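Local structure of sepf-like protein (3ZIE) at residues B[2-7]-B[14-19]; B[19-24]-B[49-54]; B[57-62]-B[67-72]. The protein probably acts in cell division as a SepF-type membrane anchor for the Z ring. The protein carries 1 engineered substitution. One frame throughout, in Å; residues are numbered along the deposited sequence.

Contact 1 (B[2-7]-B[14-19])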
# COMPACT_ATOMS: atom_id res chain seq x y z
N TYR B 2 9.58 -5.67 4.57
CA TYR B 2 8.90 -4.49 5.01
C TYR B 2 8.36 -3.69 3.83
O TYR B 2 8.78 -3.87 2.65
CB TYR B 2 9.74 -3.64 5.96
CG TYR B 2 10.98 -3.02 5.42
CD1 TYR B 2 10.93 -1.93 4.53
CD2 TYR B 2 12.23 -3.45 5.87
CE1 TYR B 2 12.13 -1.31 4.02
CE2 TYR B 2 13.43 -2.86 5.37
CZ TYR B 2 13.37 -1.78 4.48
OH TYR B 2 14.55 -1.22 4.04
N ILE B 3 7.47 -2.77 4.17
CA ILE B 3 6.89 -1.85 3.19
C ILE B 3 7.54 -0.51 3.40
O ILE B 3 7.73 -0.08 4.56
CB ILE B 3 5.38 -1.73 3.40
CG1 ILE B 3 4.73 -3.12 3.35
CG2 ILE B 3 4.80 -0.82 2.33
CD1 ILE B 3 3.15 -3.07 3.37
N ARG B 4 7.97 0.12 2.32
CA ARG B 4 8.44 1.51 2.40
C ARG B 4 7.69 2.43 1.43
O ARG B 4 7.30 1.97 0.35
CB ARG B 4 9.94 1.55 2.14
CG ARG B 4 10.66 2.86 2.61
CD ARG B 4 12.16 2.58 2.84
NE ARG B 4 12.83 3.85 3.04
CZ ARG B 4 14.05 4.07 2.63
NH1 ARG B 4 14.73 3.10 2.00
NH2 ARG B 4 14.58 5.29 2.83
N VAL B 5 7.49 3.70 1.81
CA VAL B 5 6.74 4.66 1.02
C VAL B 5 7.74 5.57 0.27
O VAL B 5 8.72 6.02 0.89
CB VAL B 5 5.72 5.45 1.86
CG1 VAL B 5 5.13 6.61 1.07
CG2 VAL B 5 4.58 4.52 2.39
N ALA B 6 7.57 5.76 -1.05
CA ALA B 6 8.46 6.70 -1.81
C ALA B 6 7.67 7.94 -2.23
O ALA B 6 6.54 7.81 -2.63
CB ALA B 6 9.06 6.03 -3.06
N GLU B 7 8.27 9.13 -2.10
CA GLU B 7 7.68 10.39 -2.58
C GLU B 7 8.41 10.69 -3.87
O GLU B 7 9.60 11.07 -3.83
CB GLU B 7 7.92 11.50 -1.55
CG GLU B 7 7.09 11.31 -0.28
CD GLU B 7 5.55 11.23 -0.47
OE1 GLU B 7 4.97 11.79 -1.43
OE2 GLU B 7 4.86 10.62 0.37
N VAL B 14 14.17 6.53 -8.28
CA VAL B 14 14.09 5.19 -8.90
C VAL B 14 15.18 4.27 -8.41
O VAL B 14 14.89 3.15 -8.05
CB VAL B 14 14.05 5.26 -10.45
CG1 VAL B 14 14.35 3.85 -11.07
CG2 VAL B 14 12.71 5.83 -10.93
N PRO B 15 16.47 4.73 -8.33
CA PRO B 15 17.48 3.75 -7.95
C PRO B 15 17.26 3.20 -6.53
O PRO B 15 17.50 2.00 -6.29
CB PRO B 15 18.79 4.58 -8.09
CG PRO B 15 18.41 5.62 -9.17
CD PRO B 15 17.09 6.03 -8.66
N GLU B 16 16.80 4.02 -5.57
CA GLU B 16 16.53 3.48 -4.21
C GLU B 16 15.28 2.57 -4.19
O GLU B 16 15.23 1.64 -3.41
CB GLU B 16 16.39 4.59 -3.13
CG GLU B 16 16.05 4.07 -1.70
CD GLU B 16 17.07 3.06 -1.15
OE1 GLU B 16 18.24 3.12 -1.57
OE2 GLU B 16 16.73 2.17 -0.34
N ILE B 17 14.26 2.87 -5.01
CA ILE B 17 13.08 1.96 -5.16
C ILE B 17 13.55 0.60 -5.69
O ILE B 17 13.16 -0.48 -5.19
CB ILE B 17 12.00 2.60 -6.03
CG1 ILE B 17 11.43 3.86 -5.30
CG2 ILE B 17 10.93 1.57 -6.51
CD1 ILE B 17 10.60 4.80 -6.26
N LYS B 18 14.45 0.65 -6.67
CA LYS B 18 14.96 -0.60 -7.24
C LYS B 18 15.65 -1.40 -6.15
O LYS B 18 15.44 -2.62 -6.04
CB LYS B 18 15.92 -0.36 -8.42
CG LYS B 18 15.19 0.13 -9.66
CD LYS B 18 16.20 0.50 -10.70
CE LYS B 18 15.59 0.40 -12.08
NZ LYS B 18 16.65 0.78 -13.11
N ARG B 19 16.49 -0.73 -5.35
CA ARG B 19 17.24 -1.38 -4.30
C ARG B 19 16.32 -2.08 -3.28
O ARG B 19 16.58 -3.23 -2.87
CB ARG B 19 18.17 -0.39 -3.56
CG ARG B 19 19.66 -0.65 -3.75
CD ARG B 19 20.53 0.52 -3.15
NE ARG B 19 21.01 1.34 -4.27
CZ ARG B 19 20.77 2.64 -4.48
NH1 ARG B 19 20.11 3.41 -3.61
NH2 ARG B 19 21.28 3.18 -5.59
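R4 reaches from the strand 2-7 toward the helix and meets E16 there. Its CG lies anti to the backbone N (chi1 -162°) and the chain stays extended as far as NE, which carries the guanidinium out to the helix. NH1 comes within 3.2 Å of E16 OE2. The carboxylate oxygen sits at the guanidinium edge, near its plane, but the N-H points poorly, so the hydrogen bond within this salt bridge is weak. The two flat groups are turned 57° apart. The stronger partner of R4 NH1 is E20, one turn further along the helix, which also takes a hydrogen bond with Y2 OH. E16 bends at chi2 and turns its other oxygen to its own helix: OE1 is 2.8 Å from R19 NH1 and lies in that guanidinium's plane. One carboxylate thus links R4 and R19 in a salt-bridge network. Further along the strand, A6 marks the closest backbone approach, and its CB packs 3.8 Å from I17 CD1, a small methyl against the end of the isoleucine chain. This pair belongs to a beta-alpha-beta unit. Strand 2-7 runs parallel to strand 26-30, whose V27 touches both A6 and I17, while L48 of helix 38-55 also packs on I17; a parallel ladder with a strand of the second subunit continues the sheet.

Contact 2 (B[19-24]-B[49-54])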
# COMPACT_ATOMS: atom_id res chain seq x y z
N ARG B 19 16.49 -0.73 -5.35
CA ARG B 19 17.24 -1.38 -4.30
C ARG B 19 16.32 -2.08 -3.28
O ARG B 19 16.58 -3.23 -2.87
CB ARG B 19 18.17 -0.39 -3.56
CG ARG B 19 19.66 -0.65 -3.75
CD ARG B 19 20.53 0.52 -3.15
NE ARG B 19 21.01 1.34 -4.27
CZ ARG B 19 20.77 2.64 -4.48
NH1 ARG B 19 20.11 3.41 -3.61
NH2 ARG B 19 21.28 3.18 -5.59
N GLU B 20 15.25 -1.40 -2.88
CA GLU B 20 14.27 -2.00 -1.93
C GLU B 20 13.55 -3.25 -2.48
O GLU B 20 13.45 -4.27 -1.80
CB GLU B 20 13.26 -0.91 -1.48
CG GLU B 20 13.91 0.14 -0.60
CD GLU B 20 14.19 -0.39 0.83
OE1 GLU B 20 14.24 -1.62 1.02
OE2 GLU B 20 14.36 0.42 1.77
N ILE B 21 13.11 -3.18 -3.73
CA ILE B 21 12.49 -4.32 -4.43
C ILE B 21 13.47 -5.52 -4.55
O ILE B 21 13.09 -6.68 -4.23
CB ILE B 21 11.93 -3.87 -5.85
CG1 ILE B 21 10.76 -2.88 -5.66
CG2 ILE B 21 11.47 -5.10 -6.68
CD1 ILE B 21 9.44 -3.53 -5.05
N TYR B 22 14.71 -5.23 -4.96
CA TYR B 22 15.77 -6.24 -5.02
C TYR B 22 16.05 -6.80 -3.64
O TYR B 22 16.47 -7.95 -3.53
CB TYR B 22 17.06 -5.67 -5.68
CG TYR B 22 16.95 -5.56 -7.22
CD1 TYR B 22 16.69 -6.67 -7.98
CD2 TYR B 22 17.09 -4.34 -7.89
CE1 TYR B 22 16.54 -6.60 -9.38
CE2 TYR B 22 16.95 -4.27 -9.32
CZ TYR B 22 16.66 -5.41 -10.03
OH TYR B 22 16.55 -5.42 -11.41
N ASP B 23 15.81 -6.03 -2.59
CA ASP B 23 16.01 -6.51 -1.21
C ASP B 23 14.82 -7.38 -0.72
O ASP B 23 14.80 -7.83 0.42
CB ASP B 23 16.21 -5.34 -0.23
CG ASP B 23 17.57 -4.70 -0.31
OD1 ASP B 23 18.54 -5.29 -0.80
OD2 ASP B 23 17.64 -3.54 0.11
N GLY B 24 13.80 -7.55 -1.58
CA GLY B 24 12.64 -8.35 -1.23
C GLY B 24 11.57 -7.57 -0.48
O GLY B 24 10.65 -8.17 0.11
N ARG B 49 7.84 -0.29 -14.33
CA ARG B 49 7.30 -1.44 -15.02
C ARG B 49 8.37 -2.44 -15.48
O ARG B 49 8.19 -3.68 -15.39
CB ARG B 49 6.41 -1.00 -16.19
CG ARG B 49 5.09 -0.35 -15.66
CD ARG B 49 4.17 0.02 -16.82
NE ARG B 49 3.18 1.03 -16.46
CZ ARG B 49 2.12 0.81 -15.68
NH1 ARG B 49 1.88 -0.40 -15.18
NH2 ARG B 49 1.28 1.80 -15.42
N GLN B 50 9.47 -1.94 -15.99
CA GLN B 50 10.60 -2.81 -16.36
C GLN B 50 11.17 -3.53 -15.13
O GLN B 50 11.48 -4.72 -15.20
CB GLN B 50 11.71 -2.01 -17.05
CG GLN B 50 12.80 -2.93 -17.66
CD GLN B 50 12.24 -3.96 -18.66
OE1 GLN B 50 12.37 -5.19 -18.45
NE2 GLN B 50 11.57 -3.48 -19.69
N LEU B 51 11.32 -2.81 -14.02
CA LEU B 51 11.69 -3.41 -12.73
C LEU B 51 10.77 -4.57 -12.33
O LEU B 51 11.27 -5.65 -12.01
CB LEU B 51 11.75 -2.34 -11.60
CG LEU B 51 12.01 -2.77 -10.13
CD1 LEU B 51 13.42 -3.40 -9.98
CD2 LEU B 51 11.90 -1.52 -9.28
N ALA B 52 9.47 -4.35 -12.32
CA ALA B 52 8.52 -5.42 -12.03
C ALA B 52 8.77 -6.63 -12.94
O ALA B 52 8.76 -7.77 -12.45
CB ALA B 52 7.07 -4.99 -12.14
N GLU B 53 9.01 -6.40 -14.23
CA GLU B 53 9.26 -7.53 -15.16
C GLU B 53 10.57 -8.23 -14.83
O GLU B 53 10.69 -9.46 -14.88
CB GLU B 53 9.24 -7.04 -16.62
CG GLU B 53 8.30 -7.87 -17.44
CD GLU B 53 8.09 -7.31 -18.83
OE1 GLU B 53 9.10 -7.18 -19.55
OE2 GLU B 53 6.91 -7.00 -19.19
N ASP B 54 11.57 -7.44 -14.50
CA ASP B 54 12.88 -7.97 -14.18
C ASP B 54 12.89 -8.84 -12.97
O ASP B 54 13.71 -9.74 -12.91
CB ASP B 54 13.92 -6.87 -13.95
CG ASP B 54 14.28 -6.14 -15.24
OD1 ASP B 54 13.87 -6.58 -16.33
OD2 ASP B 54 14.93 -5.11 -15.13
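L51 drives its forked end toward two side chains of the neighbouring helix, and its two methyls divide mainly between Y22 and I21, though CD1 also borders I21 CG2. CD1 lies against the far part of the Y22 ring, 3.7 Å from CE2 and nearly as close to CZ; the methyl comes in obliquely. CD2 goes the other way, to I21, where it sits 4.0 Å from CG1. The leucine chain leaves CB opposite the backbone N (chi1 175°) and reaches from helix 38-55 across to helix 14-22, and I21 and L51 are also the residues whose CA atoms come nearest, 8.4 Å apart. Beyond the leucine, Y22 OH comes to 3.9 Å from D54 CB, so the tyrosine leans on the aspartate's methylene. The ring and the carboxylate are turned by only 23° from each other. V55, next along helix 38-55, touches both I21 and Y22, and the engineered selenomethionine M69 of the sheet packs on both I21 and L51. Just past Y22 the first helix ends in a Schellman motif. G24 takes a positive phi (87°) at which a CB would press on the carbonyl O of D23, and G24 N bonds to I21 O at 2.9 Å. No hydrogen bond or salt bridge spans the two segments. Here the two helices are held by apolar fit, buried at I21 and L51 and giving way to solvent at Y22 and D54, where the tyrosine offers carbon to leucine and sets its hydroxyl near the solvent-exposed side, beside D54.

Contact 3 (B[57-62]-B[67-72]); sequences GDIVGL and VIMTPT. Engineered in segment 67-72: M69 (natural residue Ile).
I59 and V67 make the tightest apolar contact of the beta hairpin formed by strands 58-62 and 66-70, CG1 to CG1 at 3.3 Å, closer than normal van der Waals packing. The engineered selenomethionine M69 lies side by side with I59, its CG 3.9 Å from I59 CG1, on the face turned to helix 38-55, whose L48 touches both. On the reverse face, L62 CB packs on I68 CD1 at 4.0 Å. Along the backbone, V60 and I68 form an antiparallel hydrogen-bonded pair; the bond from I68 N to V60 O is nearly straight (2.8 Å, 174°). Toward the open end, T70 N bonds to D58 O, and a water bridges D58 O and T70 O. With chi1 at 56°, T70 holds OG1 between its backbone N and carbonyl carbon, where it accepts D58 N at 3.0 Å and also bonds to I74 O. With a valine in place of T70, D58 N would probably be left with the long, weak bond to T70 O, and I74 O would lose its hydroxyl mate. At G57 a CB would run into T70 O. The polar end of the ladder thus draws on a side-chain hydroxyl and a water as well as the backbone.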
# COMPACT_ATOMS: atom_id res chain seq x y z
N GLY B 57 7.84 -9.37 -10.39
CA GLY B 57 7.09 -8.75 -9.31
C GLY B 57 5.83 -8.20 -9.96
O GLY B 57 5.55 -8.51 -11.12
N ASP B 58 5.05 -7.43 -9.20
CA ASP B 58 3.83 -6.87 -9.69
C ASP B 58 3.90 -5.33 -9.56
O ASP B 58 4.70 -4.79 -8.76
CB ASP B 58 2.68 -7.42 -8.86
CG ASP B 58 1.38 -7.44 -9.61
OD1 ASP B 58 1.30 -6.88 -10.74
OD2 ASP B 58 0.40 -8.04 -9.04
N ILE B 59 3.09 -4.61 -10.33
CA ILE B 59 2.99 -3.16 -10.14
C ILE B 59 1.57 -2.78 -10.46
O ILE B 59 1.10 -3.13 -11.55
CB ILE B 59 4.00 -2.39 -11.03
CG1 ILE B 59 3.84 -0.88 -10.91
CG2 ILE B 59 3.86 -2.80 -12.56
CD1 ILE B 59 5.00 -0.14 -11.57
N VAL B 60 0.87 -2.12 -9.54
CA VAL B 60 -0.56 -1.88 -9.69
C VAL B 60 -0.84 -0.41 -9.26
O VAL B 60 -0.35 0.01 -8.22
CB VAL B 60 -1.31 -2.89 -8.79
CG1 VAL B 60 -2.78 -2.65 -8.80
CG2 VAL B 60 -1.07 -4.36 -9.31
N GLY B 61 -1.64 0.34 -10.01
CA GLY B 61 -2.04 1.67 -9.57
C GLY B 61 -2.95 1.57 -8.35
O GLY B 61 -3.70 0.60 -8.22
N LEU B 62 -2.88 2.57 -7.47
CA LEU B 62 -3.73 2.63 -6.25
C LEU B 62 -4.31 4.05 -6.28
O LEU B 62 -3.59 5.03 -6.07
CB LEU B 62 -2.90 2.40 -4.97
CG LEU B 62 -3.61 2.67 -3.63
CD1 LEU B 62 -4.63 1.58 -3.33
CD2 LEU B 62 -2.62 2.84 -2.51
N VAL B 67 1.28 4.03 -6.74
CA VAL B 67 1.50 2.78 -7.44
C VAL B 67 2.09 1.82 -6.41
O VAL B 67 2.98 2.19 -5.67
CB VAL B 67 2.50 3.01 -8.62
CG1 VAL B 67 2.81 1.78 -9.29
CG2 VAL B 67 1.83 3.88 -9.68
N ILE B 68 1.61 0.59 -6.37
CA ILE B 68 2.12 -0.40 -5.42
C ILE B 68 3.05 -1.32 -6.21
O ILE B 68 2.67 -1.84 -7.27
CB ILE B 68 1.01 -1.25 -4.81
CG1 ILE B 68 -0.04 -0.40 -4.05
CG2 ILE B 68 1.62 -2.29 -3.86
CD1 ILE B 68 -1.39 -1.15 -3.77
N MSE B 69 4.26 -1.51 -5.70
CA MSE B 69 5.23 -2.38 -6.36
C MSE B 69 5.64 -3.49 -5.45
O MSE B 69 6.03 -3.24 -4.29
CB MSE B 69 6.46 -1.52 -6.71
CG MSE B 69 6.04 -0.42 -7.74
SE MSE B 69 7.77 0.22 -8.12
CE MSE B 69 7.99 -1.59 -9.27
N THR B 70 5.59 -4.73 -5.94
CA THR B 70 5.95 -5.87 -5.07
C THR B 70 7.18 -6.62 -5.60
O THR B 70 7.42 -6.59 -6.84
CB THR B 70 4.81 -6.88 -4.95
OG1 THR B 70 4.44 -7.32 -6.25
CG2 THR B 70 3.58 -6.24 -4.28
N PRO B 71 7.92 -7.30 -4.70
CA PRO B 71 9.07 -8.06 -5.13
C PRO B 71 8.68 -9.47 -5.56
O PRO B 71 7.49 -9.84 -5.52
CB PRO B 71 9.91 -8.13 -3.84
CG PRO B 71 8.81 -8.32 -2.76
CD PRO B 71 7.80 -7.29 -3.21
N THR B 72 9.68 -10.28 -5.94
CA THR B 72 9.40 -11.61 -6.52
C THR B 72 8.47 -12.38 -5.58
O THR B 72 8.69 -12.40 -4.35
CB THR B 72 10.72 -12.40 -6.64
OG1 THR B 72 11.70 -11.58 -7.29
CG2 THR B 72 10.55 -13.75 -7.45
O HOH W 1 7.73 -4.75 -8.75

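Overall arrangement
From the N terminus the three contacts follow in series, none nesting in or crossing another. Contact 1 closes the short loop between strand 2-7 and helix 14-22. Contact 2 takes up the same helix, sharing R19, and closes a longer excursion through strand 26-30 and most of helix 38-55, setting the two helices side by side on the sheet. Contact 3 closes the tight turn of the hairpin 58-62 and 66-70. Contacts 1 and 3 reach the same sheet, where I17 touches M69, and both meet the second subunit. Helix 38-55 leads into contact 3, with A52 O probably bonded to G57 N, while P71 packs against I21 and G24.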